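Local coordinates for protein aldehyde dehydrogenase (PDB 3K9D) that probably oxidises aldehydes, using NAD or NADP as electron acceptor, as expected of an enzyme of the aldehyde dehydrogenase family, at residues M31-I36 against S132-N137; V107-V112 against E437-I442; A193-T198 against T212-V217. All coordinates share one frame; numbering follows the deposited sequence.

Contact 1: M31-I36 against S132-N137; sequences MSQQQI and SIKAGN
The carboxamide of Gln33 meets the ammonium end of Lys134 diagonally, off its NE2 end: NZ of Lys134 stands above the amide plane and beyond NE2 of Gln33, 3.5 Å from that nitrogen, with CE of Lys134 3.6 Å from NE2 of Gln33. Ile36 lies on the other side of the plane but displaced from the amide. At the polar ends, OE1 of Gln33 accepts from Thr90 N, while NE2 donates to Asp37 OD1. Because NZ of Lys134 makes a salt bridge to the same Asp37 oxygen, the two nitrogens meet as co-donors and not as partners. NZ also donates to the carbonyls of Ile85 and Met88, an environment that would favour the charged form in this buried place. The Lys134 chain is bent at chi2 (60°) and extended beyond it, and crosses that of Gln33 at about a right angle.

In the other half, a methyl of Ile36 packs on carbonyl oxygens at the helix end: CG2 rests 3.5 Å from Ile133 O and 3.6 Å from Lys134 O. CD1 of Ile36 lies 4.2 Å from CA of Gly136, which has positive phi and closes a Schellman motif. The contact thus sets the first turn of helix 33-49, N-capped by Ser32, against the C-terminal end of helix 121-134, with Leu28 of helix 6-28 covering Ile36 and Ile133.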
loop_
_atom_site.group_PDB
_atom_site.type_symbol
_atom_site.label_atom_id
_atom_site.label_comp_id
_atom_site.label_asym_id
_atom_site.label_seq_id
_atom_site.Cartn_x
_atom_site.Cartn_y
_atom_site.Cartn_z
ATOM N N MET A 31 16.369 -15.352 -11.446
ATOM C CA MET A 31 17.309 -14.582 -12.273
ATOM C C MET A 31 18.016 -13.477 -11.491
ATOM O O MET A 31 17.436 -12.886 -10.575
ATOM C CB MET A 31 16.594 -13.952 -13.473
ATOM C CG MET A 31 15.810 -14.904 -14.345
ATOM S SD MET A 31 15.189 -14.076 -15.846
ATOM C CE MET A 31 14.680 -15.521 -16.741
ATOM N N SER A 32 19.251 -13.173 -11.886
ATOM C CA SER A 32 20.015 -12.093 -11.269
ATOM C C SER A 32 19.532 -10.723 -11.751
ATOM O O SER A 32 18.671 -10.642 -12.634
ATOM C CB SER A 32 21.509 -12.261 -11.545
ATOM O OG SER A 32 21.857 -11.688 -12.793
ATOM N N GLN A 33 20.080 -9.650 -11.169
ATOM C CA GLN A 33 19.741 -8.276 -11.586
ATOM C C GLN A 33 20.139 -8.042 -13.042
ATOM O O GLN A 33 19.404 -7.412 -13.798
ATOM C CB GLN A 33 20.411 -7.228 -10.688
ATOM C CG GLN A 33 20.014 -5.768 -11.011
ATOM C CD GLN A 33 18.628 -5.406 -10.511
ATOM O OE1 GLN A 33 18.389 -5.355 -9.301
ATOM N NE2 GLN A 33 17.702 -5.149 -11.438
ATOM N N GLN A 34 21.308 -8.560 -13.407
ATOM C CA GLN A 34 21.833 -8.511 -14.772
ATOM C C GLN A 34 20.885 -9.155 -15.791
ATOM O O GLN A 34 20.504 -8.508 -16.766
ATOM C CB GLN A 34 23.223 -9.145 -14.828
ATOM C CG GLN A 34 24.346 -8.297 -14.184
ATOM C CD GLN A 34 24.471 -8.444 -12.651
ATOM O OE1 GLN A 34 23.625 -9.056 -11.982
ATOM N NE2 GLN A 34 25.546 -7.875 -12.097
ATOM N N GLN A 35 20.484 -10.403 -15.539
ATOM C CA GLN A 35 19.501 -11.108 -16.376
ATOM C C GLN A 35 18.143 -10.393 -16.510
ATOM O O GLN A 35 17.616 -10.265 -17.622
ATOM C CB GLN A 35 19.314 -12.540 -15.895
ATOM C CG GLN A 35 20.427 -13.506 -16.330
ATOM C CD GLN A 35 20.438 -14.796 -15.524
ATOM O OE1 GLN A 35 20.798 -15.857 -16.024
ATOM N NE2 GLN A 35 20.051 -14.705 -14.273
ATOM N N ILE A 36 17.592 -9.917 -15.392
ATOM C CA ILE A 36 16.373 -9.070 -15.410
ATOM C C ILE A 36 16.510 -7.808 -16.287
ATOM O O ILE A 36 15.631 -7.527 -17.125
ATOM C CB ILE A 36 15.916 -8.680 -13.947
ATOM C CG1 ILE A 36 15.387 -9.910 -13.181
ATOM C CG2 ILE A 36 14.965 -7.436 -13.923
ATOM C CD1 ILE A 36 13.991 -10.411 -13.547
ATOM N N SER A 132 7.106 -3.729 -13.763
ATOM C CA SER A 132 6.797 -5.033 -13.158
ATOM C C SER A 132 7.927 -6.030 -13.356
ATOM O O SER A 132 8.410 -6.624 -12.389
ATOM C CB SER A 132 5.498 -5.623 -13.711
ATOM O OG SER A 132 4.413 -4.737 -13.499
ATOM N N ILE A 133 8.357 -6.193 -14.607
ATOM C CA ILE A 133 9.475 -7.074 -14.954
ATOM C C ILE A 133 10.773 -6.652 -14.248
ATOM O O ILE A 133 11.517 -7.514 -13.748
ATOM C CB ILE A 133 9.679 -7.174 -16.501
ATOM C CG1 ILE A 133 8.488 -7.882 -17.174
ATOM C CG2 ILE A 133 10.994 -7.866 -16.840
ATOM C CD1 ILE A 133 8.451 -9.412 -16.995
ATOM N N LYS A 134 11.010 -5.337 -14.169
ATOM C CA LYS A 134 12.169 -4.765 -13.443
ATOM C C LYS A 134 12.239 -5.210 -11.985
ATOM O O LYS A 134 13.333 -5.424 -11.448
ATOM C CB LYS A 134 12.152 -3.230 -13.501
ATOM C CG LYS A 134 13.296 -2.518 -12.769
ATOM C CD LYS A 134 14.677 -2.881 -13.309
ATOM C CE LYS A 134 15.761 -2.292 -12.425
ATOM N NZ LYS A 134 17.085 -2.070 -13.080
ATOM N N ALA A 135 11.074 -5.355 -11.359
ATOM C CA ALA A 135 10.995 -5.776 -9.960
ATOM C C ALA A 135 10.856 -7.301 -9.781
ATOM O O ALA A 135 10.717 -7.788 -8.651
ATOM C CB ALA A 135 9.878 -5.011 -9.245
ATOM N N GLY A 136 10.915 -8.042 -10.896
ATOM C CA GLY A 136 10.912 -9.516 -10.885
ATOM C C GLY A 136 9.533 -10.159 -10.886
ATOM O O GLY A 136 9.378 -11.319 -10.473
ATOM N N ASN A 137 8.540 -9.411 -11.367
ATOM C CA ASN A 137 7.135 -9.837 -11.380
ATOM C C ASN A 137 6.691 -10.246 -12.771
ATOM O O ASN A 137 7.248 -9.777 -13.753
ATOM C CB ASN A 137 6.233 -8.658 -10.992
ATOM C CG ASN A 137 6.555 -8.076 -9.637
ATOM O OD1 ASN A 137 6.288 -8.688 -8.597
ATOM N ND2 ASN A 137 7.094 -6.867 -9.639
#

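Contact 2: V107-V112 against E437-I442; sequences VPLGVV and ENLFNI
Val107 and Asn441 form an antiparallel hydrogen-bonded pair, and both bonds are short: Val107 N to Asn441 O is 2.7 Å and Asn441 N to Val107 O is 2.8 Å, the first with its donor nearly along the C=O axis. The next pair, Pro108 with Phe440, is non-hydrogen-bonded, a position in which proline's missing N-H costs nothing across the ladder. Here the strands approach closely, and CB of Phe440 comes within 3.3 Å of Val107 O. The Phe440 ring leads away from the pairing and packs on Ala106.

Past the ladder, Leu109 fills the angle between the diverging chains. Its CD1 sits over the face of the Asn441 carboxamide, 3.6 Å from OD1 and 3.8 Å from ND2 of that residue, the two side chains crossing at about a right angle. The other methyl, CD2 of Leu109, lies 3.8 Å from Asn438 O and 4.1 Å from CD2 of Leu439, which in turn meets CG2 of Val112. Both torsions of Leu109 are away from staggered values (chi1 -97°, chi2 33°), a somewhat strained conformation in which the two methyls meet Asn441 and Leu439.

Further out, the side chain of Asn137 bonds to both backbones, accepting from Gly110 N and donating to Leu439 O. Val194 of strand 192-197 packs on Leu109, Val112 and Leu439. From the second subunit, Ala424 N donates to OD1 of Asn441, and Ala424 also packs on Leu109; Ile442 O is bonded to Ser431 OG of that subunit.

The chemistry is therefore divided: backbone bonds fix the register, a leucine methyl covers the face of the asparagine amide, and the amide oxygen is spent on the other chain, so the strand pairing is continuous with the subunit interface.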
loop_
_atom_site.group_PDB
_atom_site.type_symbol
_atom_site.label_atom_id
_atom_site.label_comp_id
_atom_site.label_asym_id
_atom_site.label_seq_id
_atom_site.Cartn_x
_atom_site.Cartn_y
_atom_site.Cartn_z
ATOM N N VAL A 107 11.856 -8.610 -2.512
ATOM C CA VAL A 107 10.991 -9.745 -2.801
ATOM C C VAL A 107 9.939 -9.293 -3.788
ATOM O O VAL A 107 9.141 -8.417 -3.457
ATOM C CB VAL A 107 10.280 -10.262 -1.520
ATOM C CG1 VAL A 107 9.376 -11.428 -1.843
ATOM C CG2 VAL A 107 11.288 -10.683 -0.491
ATOM N N PRO A 108 9.921 -9.887 -4.998
ATOM C CA PRO A 108 8.914 -9.535 -6.006
ATOM C C PRO A 108 7.510 -9.827 -5.484
ATOM O O PRO A 108 7.325 -10.790 -4.736
ATOM C CB PRO A 108 9.228 -10.484 -7.166
ATOM C CG PRO A 108 10.639 -10.866 -6.980
ATOM C CD PRO A 108 10.829 -10.941 -5.489
ATOM N N LEU A 109 6.547 -8.984 -5.854
ATOM C CA LEU A 109 5.160 -9.158 -5.429
ATOM C C LEU A 109 4.582 -10.477 -5.963
ATOM O O LEU A 109 3.900 -11.193 -5.232
ATOM C CB LEU A 109 4.287 -7.937 -5.815
ATOM C CG LEU A 109 3.994 -6.816 -4.799
ATOM C CD1 LEU A 109 5.149 -6.568 -3.815
ATOM C CD2 LEU A 109 3.492 -5.486 -5.426
ATOM N N GLY A 110 4.903 -10.825 -7.205
ATOM C CA GLY A 110 4.288 -11.973 -7.851
ATOM C C GLY A 110 3.643 -11.659 -9.183
ATOM O O GLY A 110 4.293 -11.120 -10.078
ATOM N N VAL A 111 2.377 -12.026 -9.351
ATOM C CA VAL A 111 1.683 -11.747 -10.621
ATOM C C VAL A 111 0.880 -10.449 -10.484
ATOM O O VAL A 111 -0.048 -10.368 -9.672
ATOM C CB VAL A 111 0.722 -12.888 -11.037
ATOM C CG1 VAL A 111 0.028 -12.559 -12.360
ATOM C CG2 VAL A 111 1.452 -14.202 -11.128
ATOM N N VAL A 112 1.269 -9.444 -11.267
ATOM C CA VAL A 112 0.638 -8.128 -11.281
ATOM C C VAL A 112 -0.583 -8.152 -12.211
ATOM O O VAL A 112 -0.544 -8.758 -13.288
ATOM C CB VAL A 112 1.657 -7.027 -11.746
ATOM C CG1 VAL A 112 1.054 -5.634 -11.707
ATOM C CG2 VAL A 112 2.909 -7.041 -10.869
ATOM N N GLU A 437 9.892 0.404 -7.180
ATOM C CA GLU A 437 9.887 0.428 -5.718
ATOM C C GLU A 437 8.507 0.284 -5.071
ATOM O O GLU A 437 8.409 0.154 -3.851
ATOM C CB GLU A 437 10.602 1.693 -5.213
ATOM C CG GLU A 437 12.120 1.656 -5.410
ATOM C CD GLU A 437 12.841 2.880 -4.868
ATOM O OE1 GLU A 437 14.004 3.094 -5.263
ATOM O OE2 GLU A 437 12.264 3.631 -4.049
ATOM N N ASN A 438 7.451 0.313 -5.882
ATOM C CA ASN A 438 6.093 0.001 -5.431
ATOM C C ASN A 438 5.679 -1.433 -5.767
ATOM O O ASN A 438 4.532 -1.836 -5.524
ATOM C CB ASN A 438 5.091 0.959 -6.075
ATOM C CG ASN A 438 5.450 2.411 -5.855
ATOM O OD1 ASN A 438 6.129 3.011 -6.676
ATOM N ND2 ASN A 438 5.021 2.970 -4.734
ATOM N N LEU A 439 6.607 -2.180 -6.365
ATOM C CA LEU A 439 6.324 -3.509 -6.896
ATOM C C LEU A 439 7.294 -4.578 -6.396
ATOM O O LEU A 439 7.450 -5.633 -7.013
ATOM C CB LEU A 439 6.281 -3.477 -8.429
ATOM C CG LEU A 439 5.137 -2.606 -8.972
ATOM C CD1 LEU A 439 5.465 -2.167 -10.376
ATOM C CD2 LEU A 439 3.766 -3.333 -8.897
ATOM N N PHE A 440 7.963 -4.275 -5.293
ATOM C CA PHE A 440 8.603 -5.309 -4.477
ATOM C C PHE A 440 8.422 -5.008 -2.996
ATOM O O PHE A 440 8.296 -3.839 -2.605
ATOM C CB PHE A 440 10.077 -5.604 -4.867
ATOM C CG PHE A 440 11.041 -4.472 -4.637
ATOM C CD1 PHE A 440 11.695 -4.327 -3.417
ATOM C CD2 PHE A 440 11.337 -3.580 -5.660
ATOM C CE1 PHE A 440 12.601 -3.285 -3.210
ATOM C CE2 PHE A 440 12.245 -2.540 -5.469
ATOM C CZ PHE A 440 12.872 -2.385 -4.243
ATOM N N ASN A 441 8.373 -6.079 -2.197
ATOM C CA ASN A 441 8.411 -5.998 -0.747
ATOM C C ASN A 441 9.866 -6.081 -0.299
ATOM O O ASN A 441 10.694 -6.670 -0.981
ATOM C CB ASN A 441 7.655 -7.173 -0.104
ATOM C CG ASN A 441 6.157 -7.118 -0.301
ATOM O OD1 ASN A 441 5.551 -8.137 -0.636
ATOM N ND2 ASN A 441 5.537 -5.955 -0.052
ATOM N N ILE A 442 10.169 -5.516 0.864
ATOM C CA ILE A 442 11.475 -5.710 1.475
ATOM C C ILE A 442 11.416 -6.760 2.597
ATOM O O ILE A 442 10.660 -6.613 3.562
ATOM C CB ILE A 442 12.063 -4.382 1.972
ATOM C CG1 ILE A 442 12.244 -3.423 0.774
ATOM C CG2 ILE A 442 13.350 -4.606 2.763
ATOM C CD1 ILE A 442 13.487 -2.560 0.804
#

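Contact 3: A193-T198 against T212-V217; sequences AVILAT and TPAIGV
Ile195 and Ala214 begin the parallel pairing of a beta-alpha-beta crossover, in which strand 192-197 runs through helix 201-207 into strand 214-216; the axes of segments 193-197 and 214-216 lie 4.8 Å apart and 12° from parallel.

Backbone bonds zigzag between the strands. Ile195 N donates to Pro213 O, Ile215 N to Ile195 O at 2.8 Å with an almost straight N-H...O angle of 166°, and Ala197 N to Ile215 O. A CA-H...O contact from Val194 CA to Pro213 O (3.3 Å) gives that carbonyl a second approach.

Apolar contacts divide by face. Beside Ile195 and Ala214, whose CB atoms are 4.2 Å apart, lies Ala197, and Ala207 of the crossover helix covers all three. Ile195 CD1 crosses over to CB of Thr212, whose OG1 is bonded to Met187 O. On the other face Leu196 and Ile215 lie side by side, pointing the same way, with CD2 of Leu196 3.6 Å from CG2 of Ile215; Ile434 packs on both. CG2 of Ile215 faces strand 192-197, 3.4 Å from Ile195 O, and also meets Val194 CG2. Gly427 of the second subunit packs on Pro213.

At the far end the ladder frays: Val217 N makes only a weak bond to Ala197 O, 3.4 Å long, and Val217 CG2 lies 3.6 Å from that same oxygen.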
loop_
_atom_site.group_PDB
_atom_site.type_symbol
_atom_site.label_atom_id
_atom_site.label_comp_id
_atom_site.label_asym_id
_atom_site.label_seq_id
_atom_site.Cartn_x
_atom_site.Cartn_y
_atom_site.Cartn_z
ATOM N N ALA A 193 -1.192 -10.975 -7.110
ATOM C CA ALA A 193 -0.535 -10.399 -5.930
ATOM C C ALA A 193 -0.851 -8.928 -5.688
ATOM O O ALA A 193 -0.817 -8.440 -4.537
ATOM C CB ALA A 193 0.951 -10.584 -6.033
ATOM N N VAL A 194 -1.139 -8.221 -6.775
ATOM C CA VAL A 194 -1.358 -6.784 -6.725
ATOM C C VAL A 194 -2.166 -6.342 -7.944
ATOM O O VAL A 194 -2.135 -6.992 -8.990
ATOM C CB VAL A 194 -0.012 -5.990 -6.589
ATOM C CG1 VAL A 194 0.723 -5.910 -7.927
ATOM C CG2 VAL A 194 -0.230 -4.584 -5.976
ATOM N N ILE A 195 -2.916 -5.255 -7.785
ATOM C CA ILE A 195 -3.620 -4.643 -8.907
ATOM C C ILE A 195 -3.078 -3.242 -9.140
ATOM O O ILE A 195 -3.083 -2.418 -8.221
ATOM C CB ILE A 195 -5.163 -4.570 -8.676
ATOM C CG1 ILE A 195 -5.718 -5.948 -8.331
ATOM C CG2 ILE A 195 -5.881 -3.986 -9.918
ATOM C CD1 ILE A 195 -6.975 -5.914 -7.531
ATOM N N LEU A 196 -2.605 -2.985 -10.366
ATOM C CA LEU A 196 -2.412 -1.612 -10.850
ATOM C C LEU A 196 -3.690 -1.149 -11.536
ATOM O O LEU A 196 -4.008 -1.554 -12.659
ATOM C CB LEU A 196 -1.218 -1.491 -11.787
ATOM C CG LEU A 196 0.148 -1.816 -11.178
ATOM C CD1 LEU A 196 1.254 -1.824 -12.235
ATOM C CD2 LEU A 196 0.447 -0.830 -10.086
ATOM N N ALA A 197 -4.419 -0.305 -10.827
ATOM C CA ALA A 197 -5.789 0.025 -11.175
ATOM C C ALA A 197 -5.831 1.381 -11.867
ATOM O O ALA A 197 -6.082 2.400 -11.231
ATOM C CB ALA A 197 -6.655 0.027 -9.915
ATOM N N THR A 198 -5.565 1.381 -13.170
ATOM C CA THR A 198 -5.639 2.602 -13.979
ATOM C C THR A 198 -6.963 2.630 -14.758
ATOM O O THR A 198 -7.204 1.803 -15.648
ATOM C CB THR A 198 -4.428 2.730 -14.930
ATOM O OG1 THR A 198 -3.218 2.528 -14.189
ATOM C CG2 THR A 198 -4.387 4.110 -15.583
ATOM N N THR A 212 -7.783 -8.370 -2.999
ATOM C CA THR A 212 -6.378 -8.338 -3.434
ATOM C C THR A 212 -5.841 -6.942 -3.202
ATOM O O THR A 212 -6.574 -5.974 -3.433
ATOM C CB THR A 212 -6.267 -8.683 -4.950
ATOM O OG1 THR A 212 -6.788 -9.997 -5.177
ATOM C CG2 THR A 212 -4.832 -8.620 -5.477
ATOM N N PRO A 213 -4.577 -6.818 -2.729
ATOM C CA PRO A 213 -3.916 -5.504 -2.647
ATOM C C PRO A 213 -4.011 -4.716 -3.947
ATOM O O PRO A 213 -3.718 -5.246 -5.011
ATOM C CB PRO A 213 -2.460 -5.865 -2.367
ATOM C CG PRO A 213 -2.545 -7.148 -1.605
ATOM C CD PRO A 213 -3.721 -7.892 -2.187
ATOM N N ALA A 214 -4.441 -3.465 -3.844
ATOM C CA ALA A 214 -4.593 -2.598 -5.007
ATOM C C ALA A 214 -3.814 -1.307 -4.870
ATOM O O ALA A 214 -3.542 -0.824 -3.776
ATOM C CB ALA A 214 -6.063 -2.286 -5.248
ATOM N N ILE A 215 -3.432 -0.759 -6.009
ATOM C CA ILE A 215 -2.995 0.614 -6.050
ATOM C C ILE A 215 -3.757 1.348 -7.138
ATOM O O ILE A 215 -3.674 1.022 -8.324
ATOM C CB ILE A 215 -1.448 0.766 -6.091
ATOM C CG1 ILE A 215 -1.050 2.077 -6.769
ATOM C CG2 ILE A 215 -0.770 -0.477 -6.666
ATOM C CD1 ILE A 215 0.400 2.164 -6.981
ATOM N N GLY A 216 -4.530 2.331 -6.694
ATOM C CA GLY A 216 -5.466 3.027 -7.549
ATOM C C GLY A 216 -5.048 4.418 -7.959
ATOM O O GLY A 216 -4.140 5.017 -7.382
ATOM N N VAL A 217 -5.720 4.921 -8.983
ATOM C CA VAL A 217 -5.560 6.306 -9.410
ATOM C C VAL A 217 -6.836 7.037 -9.008
ATOM O O VAL A 217 -7.771 6.423 -8.490
ATOM C CB VAL A 217 -5.300 6.397 -10.936
ATOM C CG1 VAL A 217 -4.049 5.588 -11.321
ATOM C CG2 VAL A 217 -6.517 5.920 -11.731
#

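How the contacts relate
Contacts 2 and 3 pair strands of one mixed sheet, whereas contact 1 joins helix ends beside it. Contacts 1 and 2, with centres 11 Å apart, meet at Asn137, which lies past the Schellman turn of contact 1 and bridges the two loop backbones next to the paired strands of contact 2. The centres of contacts 2 and 3 are 12 Å apart; strand 102-116 of the one neighbours strand 192-197 of the other, and Val111 O stands 2.9 Å from Ala193 N. Contact 3 is nested in the long loop that contact 2 closes. Contacts 1 and 3 do not touch, their centres being 20 Å apart. Contacts 2 and 3 both meet the second subunit, but no other chain touches the segments of contact 1.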